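Local atomic coordinates of cytochrome c, putative (Shewanella oneidensis, PDB entry 1SP3), a protein that carries eight c-type hemes and probably acts as a respiratory oxidoreductase that reduces tetrathionate. Residues T14-T19 / A79-K84; E27-D32 / E188-S193; C98-C101 / T107-K110. All blocks are in the same frame, centred on the assembly; numbering follows the deposited sequence.

Contact 1: residues T14-T19 / A79-K84; sequences TGSEVT and AGYGWK
Gly15 lies against one face of the Tyr81 ring, its CA 3.7 Å from the ring centroid and 23° off the ring normal, a CH-pi contact offset toward the rim. Because Gly15 has no side chain, the ring can press directly on the first turn of helix 15-34. Tyr81 CE1 comes to 3.2 Å from Gly15 C, and the neighbouring CD1 is 3.6 Å from Ser16 N, which approaches obliquely. With CG anti to its carbonyl carbon (chi1 -62°), Tyr81 reaches from its loop to the helix start.

The polar contacts gather at the edge and hydroxyl end of the ring. Thr19 OG1 meets the edge in the ring plane, 3.5 Å from Tyr81 CE1. A water joins the two side chains, donating to Thr19 OG1 at 3.0 Å and lying 2.8 Å from Tyr81 OH. Both groups have a further partner: Thr19 OG1 bonds to Val96 O, and Tyr81 OH to the hydroxyl of Tyr108. Ser16 OG bonds to the ammonium of Lys95, whose backbone also pairs with that of Tyr81.

Within the helix start, Thr14 occupies the N-cap position. Its OG1 accepts a weak bond from Glu17 N at 3.4 Å, while the Glu17 carboxylate turns back so that OE2 takes the Thr14 hydroxyl at 3.3 Å on its anti side and, weakly, Thr14 N.

With its touching residues buried, the contact packs a heme-lining loop against a helix that serves another heme pocket: Ala79 and Val18 line those pockets, and Thr19 lies close to the heme-bearing Cys98. The reciprocal Thr14-Glu17 pairing at the helix start is a capping box.

Contact 2: residues E27-D32 / E188-S193; sequences EEQATD and EKHQIS. With HEC (heme c), chain E.
The His190 ring meets Gln29 obliquely, CE1 3.7 Å from Gln29 CG, and the Gln29 amide is turned 72° from the imidazole plane. At the ring edge, in plane, lie heme atom C4A and a water. His190 NE2 binds the heme iron FE at 2.0 Å. Gln29 also rests on the porphyrin rim: CG is 3.7 Å from the meso carbon CHB, and the chain, bent at chi2 (67°), sends NE2 to a weak bond with propionate oxygen O1A. Its OE1 accepts from His26, an axial ligand of a different heme. His190 stands in the type I' turn of Glu188-Gln191, the tight two-residue link of the small antiparallel hairpin 187-188/191-192; the turn thus presents one axial ligand, and His102 supplies the other. At the backbone of the turn, Asp32 CB packs on Lys189 O at 3.4 Å. The edge water accepts from His190 ND1 at 3.0 Å and donates to Asp32 OD2 at 2.7 Å, which makes this carboxylate, through the water, a second-shell partner that probably helps to fix the rotation of the imidazole. A second water spans the backbones, donating to both Asp32 O and Lys189 O.

Contact 3: residues C98-C101 / T107-K110; sequences CLIC and TYVK. With HEC (heme c), chain E.
Ile100 and Tyr108 bring their CA atoms to 6.8 Å where a short, weakly bonded helical turn passes the extended backbone of 108-110. The Tyr108 ring packs against this turn. Leu99 CB sits over the centre of one face of the Tyr108 ring, 3.7 Å from the centroid and 9° off the normal, a nearly axial CH-pi contact, and Leu99 CD1 reaches Tyr108 CE1 at 3.6 Å. One residue on, Ile100 CB is 3.6 Å from Tyr108 CE2. With its CG1 anti to the backbone N (chi1 -175°), Ile100 also carries CD1 to the Lys110 chain, 3.8 Å from Lys110 CD. Cys98 and Cys101 point away from this packing, and their SG atoms form thioethers at the heme edge, Cys98 to CAB and Cys101 to CAC; with His102 they make the CXXCH heme-attachment motif of c-type cytochromes. Asp97 gathers the polar ends: OD1 accepts from Ile100 N, while OD2 takes the Tyr108 hydroxyl and a salt bridge from Lys110 NZ, which also donates to Gly116 O. This carboxylate ties the motif to the loop that follows it. Around the contact, Leu99 packs on Val18 of helix 15-34, and Leu99 and Tyr108 both touch Ile127 of helix 124-129, so the heme-binding turn is wedged between those helices and the 107-110 loop.

From the N terminus, contact 1 opens at the start of helix 15-34 and closes on the loop 79-84. Before it closes, contact 2 opens further along the same helix, and it closes only at the hairpin 188-193, so the two loops cross. Contact 3, a short closure following contact 1 in the chain, is nested inside the loop of contact 2. Contacts 1 and 3 touch: Lys110 NZ probably bonds to Gly80 O at 2.8 Å, which joins the 79-84 loop to the 107-110 loop. Contacts 2 and 3, with centres about 17 Å apart, do not touch but share one heme, held by thioethers at contact 3 and by an axial histidine at contact 2.

Contact 1: residues T14-T19 / A79-K84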
loop_
_atom_site.group_PDB
_atom_site.type_symbol
_atom_site.label_atom_id
_atom_site.label_comp_id
_atom_site.label_asym_id
_atom_site.label_seq_id
_atom_site.Cartn_x
_atom_site.Cartn_y
_atom_site.Cartn_z
ATOM N N THR A 14 12.731 -2.439 26.728
ATOM C CA THR A 14 11.820 -1.743 25.781
ATOM C C THR A 14 12.536 -1.383 24.478
ATOM O O THR A 14 13.796 -1.356 24.448
ATOM C CB THR A 14 11.117 -0.439 26.393
ATOM O OG1 THR A 14 12.070 0.590 26.604
ATOM C CG2 THR A 14 10.481 -0.668 27.802
ATOM N N GLY A 15 11.763 -1.087 23.424
ATOM C CA GLY A 15 12.353 -0.674 22.154
ATOM C C GLY A 15 13.133 0.609 22.270
ATOM O O GLY A 15 14.251 0.665 21.787
ATOM N N SER A 16 12.568 1.629 22.940
ATOM C CA SER A 16 13.261 2.939 23.052
ATOM C C SER A 16 14.526 2.867 23.808
ATOM O O SER A 16 15.378 3.701 23.551
ATOM C CB SER A 16 12.466 4.037 23.774
ATOM O OG SER A 16 11.164 3.964 23.339
ATOM N N GLU A 17 14.642 1.936 24.759
ATOM C CA GLU A 17 15.951 1.717 25.412
ATOM C C GLU A 17 17.029 1.226 24.456
ATOM O O GLU A 17 18.239 1.488 24.646
ATOM C CB GLU A 17 15.827 0.602 26.402
ATOM C CG GLU A 17 15.448 1.028 27.776
ATOM C CD GLU A 17 15.279 -0.213 28.629
ATOM O OE1 GLU A 17 16.294 -0.725 29.090
ATOM O OE2 GLU A 17 14.155 -0.716 28.756
ATOM N N VAL A 18 16.602 0.382 23.513
ATOM C CA VAL A 18 17.502 0.008 22.460
ATOM C C VAL A 18 17.828 1.243 21.676
ATOM O O VAL A 18 18.990 1.498 21.424
ATOM C CB VAL A 18 16.990 -1.110 21.559
ATOM C CG1 VAL A 18 17.998 -1.392 20.417
ATOM C CG2 VAL A 18 16.784 -2.407 22.390
ATOM N N THR A 19 16.809 2.029 21.326
ATOM C CA THR A 19 17.033 3.121 20.398
ATOM C C THR A 19 17.910 4.141 21.067
ATOM O O THR A 19 18.740 4.793 20.395
ATOM C CB THR A 19 15.715 3.823 19.943
ATOM O OG1 THR A 19 15.022 2.953 19.088
ATOM C CG2 THR A 19 16.017 5.035 18.978
ATOM N N ALA A 79 7.467 2.600 11.747
ATOM C CA ALA A 79 8.875 2.478 12.145
ATOM C C ALA A 79 9.162 3.299 13.432
ATOM O O ALA A 79 10.144 4.070 13.490
ATOM C CB ALA A 79 9.807 2.924 10.971
ATOM N N GLY A 80 8.270 3.146 14.420
ATOM C CA GLY A 80 8.278 3.869 15.660
ATOM C C GLY A 80 7.786 3.044 16.834
ATOM O O GLY A 80 7.229 1.902 16.647
ATOM N N TYR A 81 7.911 3.605 18.059
ATOM C CA TYR A 81 7.392 2.918 19.244
ATOM C C TYR A 81 6.385 3.818 20.020
ATOM O O TYR A 81 6.785 4.827 20.507
ATOM C CB TYR A 81 8.535 2.616 20.248
ATOM C CG TYR A 81 9.621 1.706 19.718
ATOM C CD1 TYR A 81 10.972 2.101 19.766
ATOM C CD2 TYR A 81 9.315 0.422 19.273
ATOM C CE1 TYR A 81 11.990 1.219 19.300
ATOM C CE2 TYR A 81 10.289 -0.415 18.829
ATOM C CZ TYR A 81 11.636 -0.028 18.842
ATOM O OH TYR A 81 12.607 -0.916 18.365
ATOM N N GLY A 82 5.110 3.426 20.188
ATOM C CA GLY A 82 4.198 4.218 21.043
ATOM C C GLY A 82 3.158 5.095 20.356
ATOM O O GLY A 82 2.433 5.786 21.041
ATOM N N TRP A 83 3.120 5.156 19.020
ATOM C CA TRP A 83 2.113 5.983 18.359
ATOM C C TRP A 83 0.747 5.278 18.556
ATOM O O TRP A 83 0.412 4.305 17.876
ATOM C CB TRP A 83 2.459 6.239 16.882
ATOM C CG TRP A 83 1.456 7.072 16.135
ATOM C CD1 TRP A 83 0.311 7.634 16.650
ATOM C CD2 TRP A 83 1.511 7.469 14.787
ATOM N NE1 TRP A 83 -0.360 8.333 15.686
ATOM C CE2 TRP A 83 0.337 8.226 14.522
ATOM C CE3 TRP A 83 2.363 7.186 13.739
ATOM C CZ2 TRP A 83 0.046 8.732 13.272
ATOM C CZ3 TRP A 83 2.098 7.719 12.516
ATOM C CH2 TRP A 83 0.943 8.438 12.263
ATOM N N LYS A 84 0.016 5.736 19.565
ATOM C CA LYS A 84 -1.260 5.109 19.977
ATOM C C LYS A 84 -2.434 6.071 19.833
ATOM O O LYS A 84 -3.570 5.639 19.835
ATOM C CB LYS A 84 -1.203 4.483 21.363
ATOM C CG LYS A 84 -0.930 5.460 22.435
ATOM C CD LYS A 84 -1.018 4.847 23.857
ATOM C CE LYS A 84 -0.495 5.886 24.919
ATOM N NZ LYS A 84 -1.091 5.818 26.344
HETATM O O HOH W 1 15.075 0.300 17.684
#

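Contact 2: residues E27-D32 / E188-S193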
loop_
_atom_site.group_PDB
_atom_site.type_symbol
_atom_site.label_atom_id
_atom_site.label_comp_id
_atom_site.label_asym_id
_atom_site.label_seq_id
_atom_site.Cartn_x
_atom_site.Cartn_y
_atom_site.Cartn_z
ATOM N N GLU A 27 22.666 9.404 16.024
ATOM C CA GLU A 27 21.801 10.574 15.986
ATOM C C GLU A 27 21.500 11.161 14.599
ATOM O O GLU A 27 20.353 11.566 14.294
ATOM C CB GLU A 27 22.368 11.682 16.867
ATOM C CG GLU A 27 21.211 12.573 17.294
ATOM C CD GLU A 27 21.605 13.708 18.242
ATOM O OE1 GLU A 27 22.649 13.618 18.961
ATOM O OE2 GLU A 27 20.808 14.671 18.271
ATOM N N GLU A 28 22.499 11.169 13.736
ATOM C CA GLU A 28 22.274 11.621 12.368
ATOM C C GLU A 28 21.195 10.804 11.610
ATOM O O GLU A 28 20.268 11.353 11.002
ATOM C CB GLU A 28 23.598 11.633 11.552
ATOM C CG GLU A 28 23.594 12.838 10.603
ATOM C CD GLU A 28 24.690 12.836 9.518
ATOM O OE1 GLU A 28 24.748 13.890 8.820
ATOM O OE2 GLU A 28 25.456 11.805 9.320
ATOM N N GLN A 29 21.356 9.495 11.633
ATOM C CA GLN A 29 20.438 8.574 10.960
ATOM C C GLN A 29 19.005 8.762 11.486
ATOM O O GLN A 29 18.078 8.774 10.725
ATOM C CB GLN A 29 20.928 7.158 11.298
ATOM C CG GLN A 29 22.158 6.621 10.484
ATOM C CD GLN A 29 23.456 7.360 10.763
ATOM O OE1 GLN A 29 23.739 7.712 11.873
ATOM N NE2 GLN A 29 24.243 7.559 9.745
ATOM N N ALA A 30 18.822 8.922 12.798
ATOM C CA ALA A 30 17.498 9.170 13.368
ATOM C C ALA A 30 16.936 10.464 12.800
ATOM O O ALA A 30 15.815 10.518 12.287
ATOM C CB ALA A 30 17.560 9.172 14.842
ATOM N N THR A 31 17.727 11.522 12.857
ATOM C CA THR A 31 17.290 12.799 12.363
ATOM C C THR A 31 16.875 12.707 10.907
ATOM O O THR A 31 15.837 13.252 10.545
ATOM C CB THR A 31 18.408 13.779 12.477
ATOM O OG1 THR A 31 18.697 13.937 13.869
ATOM C CG2 THR A 31 17.940 15.146 12.047
ATOM N N ASP A 32 17.718 12.046 10.105
ATOM C CA ASP A 32 17.430 11.862 8.687
ATOM C C ASP A 32 16.143 11.049 8.444
ATOM O O ASP A 32 15.366 11.365 7.582
ATOM C CB ASP A 32 18.607 11.150 7.976
ATOM C CG ASP A 32 19.863 12.034 7.862
ATOM O OD1 ASP A 32 19.713 13.305 7.820
ATOM O OD2 ASP A 32 21.016 11.496 7.803
ATOM N N GLU A 188 19.371 7.065 0.222
ATOM C CA GLU A 188 20.396 8.028 0.621
ATOM C C GLU A 188 19.924 8.727 1.879
ATOM O O GLU A 188 18.830 9.274 1.878
ATOM C CB GLU A 188 20.613 9.092 -0.463
ATOM C CG GLU A 188 22.081 9.194 -0.816
ATOM C CD GLU A 188 22.318 8.284 -1.998
ATOM O OE1 GLU A 188 21.637 8.565 -3.030
ATOM O OE2 GLU A 188 23.108 7.286 -1.894
ATOM N N LYS A 189 20.728 8.725 2.934
ATOM C CA LYS A 189 20.290 9.438 4.143
ATOM C C LYS A 189 18.886 8.963 4.588
ATOM O O LYS A 189 18.029 9.777 4.972
ATOM C CB LYS A 189 20.314 10.961 3.898
ATOM C CG LYS A 189 21.764 11.562 3.819
ATOM C CD LYS A 189 21.731 13.131 3.786
ATOM C CE LYS A 189 23.016 13.758 3.185
ATOM N NZ LYS A 189 24.290 13.224 3.865
ATOM N N HIS A 190 18.644 7.662 4.500
ATOM C CA HIS A 190 17.394 7.073 4.882
ATOM C C HIS A 190 16.221 7.620 4.154
ATOM O O HIS A 190 15.126 7.422 4.618
ATOM C CB HIS A 190 17.148 7.268 6.362
ATOM C CG HIS A 190 17.861 6.257 7.147
ATOM N ND1 HIS A 190 19.154 6.430 7.536
ATOM C CD2 HIS A 190 17.528 4.988 7.457
ATOM C CE1 HIS A 190 19.570 5.336 8.161
ATOM N NE2 HIS A 190 18.593 4.436 8.115
ATOM N N GLN A 191 16.450 8.364 3.066
ATOM C CA GLN A 191 15.345 8.572 2.065
ATOM C C GLN A 191 15.334 7.428 1.036
ATOM O O GLN A 191 16.202 7.296 0.188
ATOM C CB GLN A 191 15.339 9.942 1.407
ATOM C CG GLN A 191 13.998 10.142 0.539
ATOM C CD GLN A 191 12.618 9.969 1.270
ATOM O OE1 GLN A 191 12.132 10.937 1.884
ATOM N NE2 GLN A 191 11.963 8.745 1.165
ATOM N N ILE A 192 14.373 6.562 1.193
ATOM C CA ILE A 192 14.191 5.419 0.349
ATOM C C ILE A 192 13.453 5.894 -0.866
ATOM O O ILE A 192 12.342 6.416 -0.778
ATOM C CB ILE A 192 13.391 4.377 1.122
ATOM C CG1 ILE A 192 14.170 3.870 2.328
ATOM C CG2 ILE A 192 13.008 3.141 0.240
ATOM C CD1 ILE A 192 13.326 3.054 3.244
ATOM N N SER A 193 14.068 5.723 -2.028
ATOM C CA SER A 193 13.496 6.293 -3.202
ATOM C C SER A 193 12.335 5.433 -3.730
ATOM O O SER A 193 12.009 4.390 -3.183
ATOM C CB SER A 193 14.604 6.573 -4.228
ATOM O OG SER A 193 14.955 5.342 -4.787
HETATM FE FE HEC E . 18.832 2.509 8.543
HETATM C CHA HEC E . 21.343 2.378 6.208
HETATM C CHB HEC E . 21.239 3.063 10.907
HETATM C CHC HEC E . 16.337 3.043 10.784
HETATM C CHD HEC E . 16.490 1.562 6.306
HETATM N NA HEC E . 20.923 2.652 8.562
HETATM C C1A HEC E . 21.751 2.602 7.479
HETATM C C2A HEC E . 23.148 2.834 7.879
HETATM C C3A HEC E . 23.132 3.056 9.180
HETATM C C4A HEC E . 21.714 2.957 9.620
HETATM C CMA HEC E . 24.372 3.385 10.079
HETATM C CAA HEC E . 24.389 2.859 6.943
HETATM C CBA HEC E . 24.224 4.003 5.893
HETATM C CGA HEC E . 23.974 5.336 6.584
HETATM O O1A HEC E . 24.828 5.597 7.468
HETATM O O2A HEC E . 22.995 6.132 6.255
HETATM N NB HEC E . 18.808 2.959 10.395
HETATM C C1B HEC E . 19.879 3.148 11.215
HETATM C C2B HEC E . 19.362 3.532 12.502
HETATM C C3B HEC E . 18.040 3.535 12.443
HETATM C C4B HEC E . 17.647 3.158 11.139
HETATM C CMB HEC E . 20.245 3.827 13.765
HETATM C CAB HEC E . 17.038 3.936 13.587
HETATM C CBB HEC E . 17.116 5.130 14.256
HETATM N NC HEC E . 16.725 2.354 8.538
HETATM C C1C HEC E . 15.902 2.583 9.583
HETATM C C2C HEC E . 14.541 2.272 9.194
HETATM C C3C HEC E . 14.555 1.861 7.926
HETATM C C4C HEC E . 15.965 1.929 7.502
HETATM C CMC HEC E . 13.333 2.421 10.145
HETATM C CAC HEC E . 13.379 1.353 6.999
HETATM C CBC HEC E . 12.134 1.863 6.933
HETATM N ND HEC E . 18.914 2.060 6.604
HETATM C C1D HEC E . 17.788 1.676 5.863
HETATM C C2D HEC E . 18.195 1.419 4.536
HETATM C C3D HEC E . 19.690 1.750 4.508
HETATM C C4D HEC E . 20.051 2.077 5.830
HETATM C CMD HEC E . 17.309 0.973 3.305
HETATM C CAD HEC E . 20.651 1.628 3.324
HETATM C CBD HEC E . 20.956 0.135 3.210
HETATM C CGD HEC E . 21.809 -0.278 2.029
HETATM O O1D HEC E . 21.819 -1.503 1.710
HETATM O O2D HEC E . 22.465 0.612 1.423
HETATM O O HOH W 2 21.064 8.795 7.349
HETATM O O HOH W 3 16.191 12.233 5.212
#

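Contact 3: residues C98-C101 / T107-K110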
loop_
_atom_site.group_PDB
_atom_site.type_symbol
_atom_site.label_atom_id
_atom_site.label_comp_id
_atom_site.label_asym_id
_atom_site.label_seq_id
_atom_site.Cartn_x
_atom_site.Cartn_y
_atom_site.Cartn_z
ATOM N N CYS A 98 14.682 1.326 15.056
ATOM C CA CYS A 98 15.886 1.063 14.289
ATOM C C CYS A 98 16.021 -0.350 13.982
ATOM O O CYS A 98 16.708 -0.667 13.056
ATOM C CB CYS A 98 17.190 1.435 15.019
ATOM S SG CYS A 98 17.175 3.170 15.373
ATOM N N LEU A 99 15.347 -1.214 14.720
ATOM C CA LEU A 99 15.474 -2.659 14.523
ATOM C C LEU A 99 14.622 -3.283 13.418
ATOM O O LEU A 99 15.020 -4.336 12.840
ATOM C CB LEU A 99 15.139 -3.340 15.850
ATOM C CG LEU A 99 15.978 -2.773 16.986
ATOM C CD1 LEU A 99 15.373 -3.321 18.316
ATOM C CD2 LEU A 99 17.504 -3.119 16.823
ATOM N N ILE A 100 13.458 -2.686 13.148
ATOM C CA ILE A 100 12.573 -3.313 12.205
ATOM C C ILE A 100 13.246 -3.428 10.790
ATOM O O ILE A 100 13.109 -4.453 10.107
ATOM C CB ILE A 100 11.184 -2.652 12.206
ATOM C CG1 ILE A 100 10.168 -3.377 11.284
ATOM C CG2 ILE A 100 11.282 -1.202 11.824
ATOM C CD1 ILE A 100 9.629 -4.557 11.943
ATOM N N CYS A 101 14.029 -2.448 10.370
ATOM C CA CYS A 101 14.669 -2.582 9.054
ATOM C C CYS A 101 16.022 -3.247 9.094
ATOM O O CYS A 101 16.528 -3.651 8.072
ATOM C CB CYS A 101 14.827 -1.228 8.372
ATOM S SG CYS A 101 13.199 -0.458 8.004
ATOM N N THR A 107 14.163 -12.681 14.096
ATOM C CA THR A 107 13.249 -12.870 15.233
ATOM C C THR A 107 12.540 -11.575 15.646
ATOM O O THR A 107 11.598 -11.630 16.459
ATOM C CB THR A 107 13.955 -13.427 16.469
ATOM O OG1 THR A 107 14.837 -12.420 17.033
ATOM C CG2 THR A 107 14.803 -14.645 16.106
ATOM N N TYR A 108 13.014 -10.414 15.161
ATOM C CA TYR A 108 12.425 -9.164 15.636
ATOM C C TYR A 108 11.004 -9.014 15.057
ATOM O O TYR A 108 10.790 -9.130 13.866
ATOM C CB TYR A 108 13.305 -7.934 15.383
ATOM C CG TYR A 108 12.653 -6.620 15.830
ATOM C CD1 TYR A 108 12.743 -6.175 17.132
ATOM C CD2 TYR A 108 11.972 -5.798 14.902
ATOM C CE1 TYR A 108 12.213 -4.951 17.520
ATOM C CE2 TYR A 108 11.450 -4.560 15.300
ATOM C CZ TYR A 108 11.555 -4.167 16.605
ATOM O OH TYR A 108 10.981 -3.004 16.990
ATOM N N VAL A 109 10.037 -8.829 15.946
ATOM C CA VAL A 109 8.632 -8.787 15.579
ATOM C C VAL A 109 7.942 -7.753 16.486
ATOM O O VAL A 109 8.125 -7.780 17.716
ATOM C CB VAL A 109 7.931 -10.158 15.813
ATOM C CG1 VAL A 109 6.369 -10.023 15.645
ATOM C CG2 VAL A 109 8.452 -11.225 14.847
ATOM N N LYS A 110 7.141 -6.891 15.886
ATOM C CA LYS A 110 6.344 -5.817 16.568
ATOM C C LYS A 110 4.976 -6.425 16.843
ATOM O O LYS A 110 4.358 -7.051 15.992
ATOM C CB LYS A 110 6.201 -4.574 15.661
ATOM C CG LYS A 110 7.518 -3.784 15.488
ATOM C CD LYS A 110 7.459 -2.713 14.392
ATOM C CE LYS A 110 6.910 -1.386 14.862
ATOM N NZ LYS A 110 7.899 -0.485 15.393
HETATM FE FE HEC E . 18.832 2.509 8.543
HETATM C CHA HEC E . 21.343 2.378 6.208
HETATM C CHB HEC E . 21.239 3.063 10.907
HETATM C CHC HEC E . 16.337 3.043 10.784
HETATM C CHD HEC E . 16.490 1.562 6.306
HETATM N NA HEC E . 20.923 2.652 8.562
HETATM C C1A HEC E . 21.751 2.602 7.479
HETATM C C2A HEC E . 23.148 2.834 7.879
HETATM C C3A HEC E . 23.132 3.056 9.180
HETATM C C4A HEC E . 21.714 2.957 9.620
HETATM C CMA HEC E . 24.372 3.385 10.079
HETATM C CAA HEC E . 24.389 2.859 6.943
HETATM C CBA HEC E . 24.224 4.003 5.893
HETATM C CGA HEC E . 23.974 5.336 6.584
HETATM O O1A HEC E . 24.828 5.597 7.468
HETATM O O2A HEC E . 22.995 6.132 6.255
HETATM N NB HEC E . 18.808 2.959 10.395
HETATM C C1B HEC E . 19.879 3.148 11.215
HETATM C C2B HEC E . 19.362 3.532 12.502
HETATM C C3B HEC E . 18.040 3.535 12.443
HETATM C C4B HEC E . 17.647 3.158 11.139
HETATM C CMB HEC E . 20.245 3.827 13.765
HETATM C CAB HEC E . 17.038 3.936 13.587
HETATM C CBB HEC E . 17.116 5.130 14.256
HETATM N NC HEC E . 16.725 2.354 8.538
HETATM C C1C HEC E . 15.902 2.583 9.583
HETATM C C2C HEC E . 14.541 2.272 9.194
HETATM C C3C HEC E . 14.555 1.861 7.926
HETATM C C4C HEC E . 15.965 1.929 7.502
HETATM C CMC HEC E . 13.333 2.421 10.145
HETATM C CAC HEC E . 13.379 1.353 6.999
HETATM C CBC HEC E . 12.134 1.863 6.933
HETATM N ND HEC E . 18.914 2.060 6.604
HETATM C C1D HEC E . 17.788 1.676 5.863
HETATM C C2D HEC E . 18.195 1.419 4.536
HETATM C C3D HEC E . 19.690 1.750 4.508
HETATM C C4D HEC E . 20.051 2.077 5.830
HETATM C CMD HEC E . 17.309 0.973 3.305
HETATM C CAD HEC E . 20.651 1.628 3.324
HETATM C CBD HEC E . 20.956 0.135 3.210
HETATM C CGD HEC E . 21.809 -0.278 2.029
HETATM O O1D HEC E . 21.819 -1.503 1.710
HETATM O O2D HEC E . 22.465 0.612 1.423
#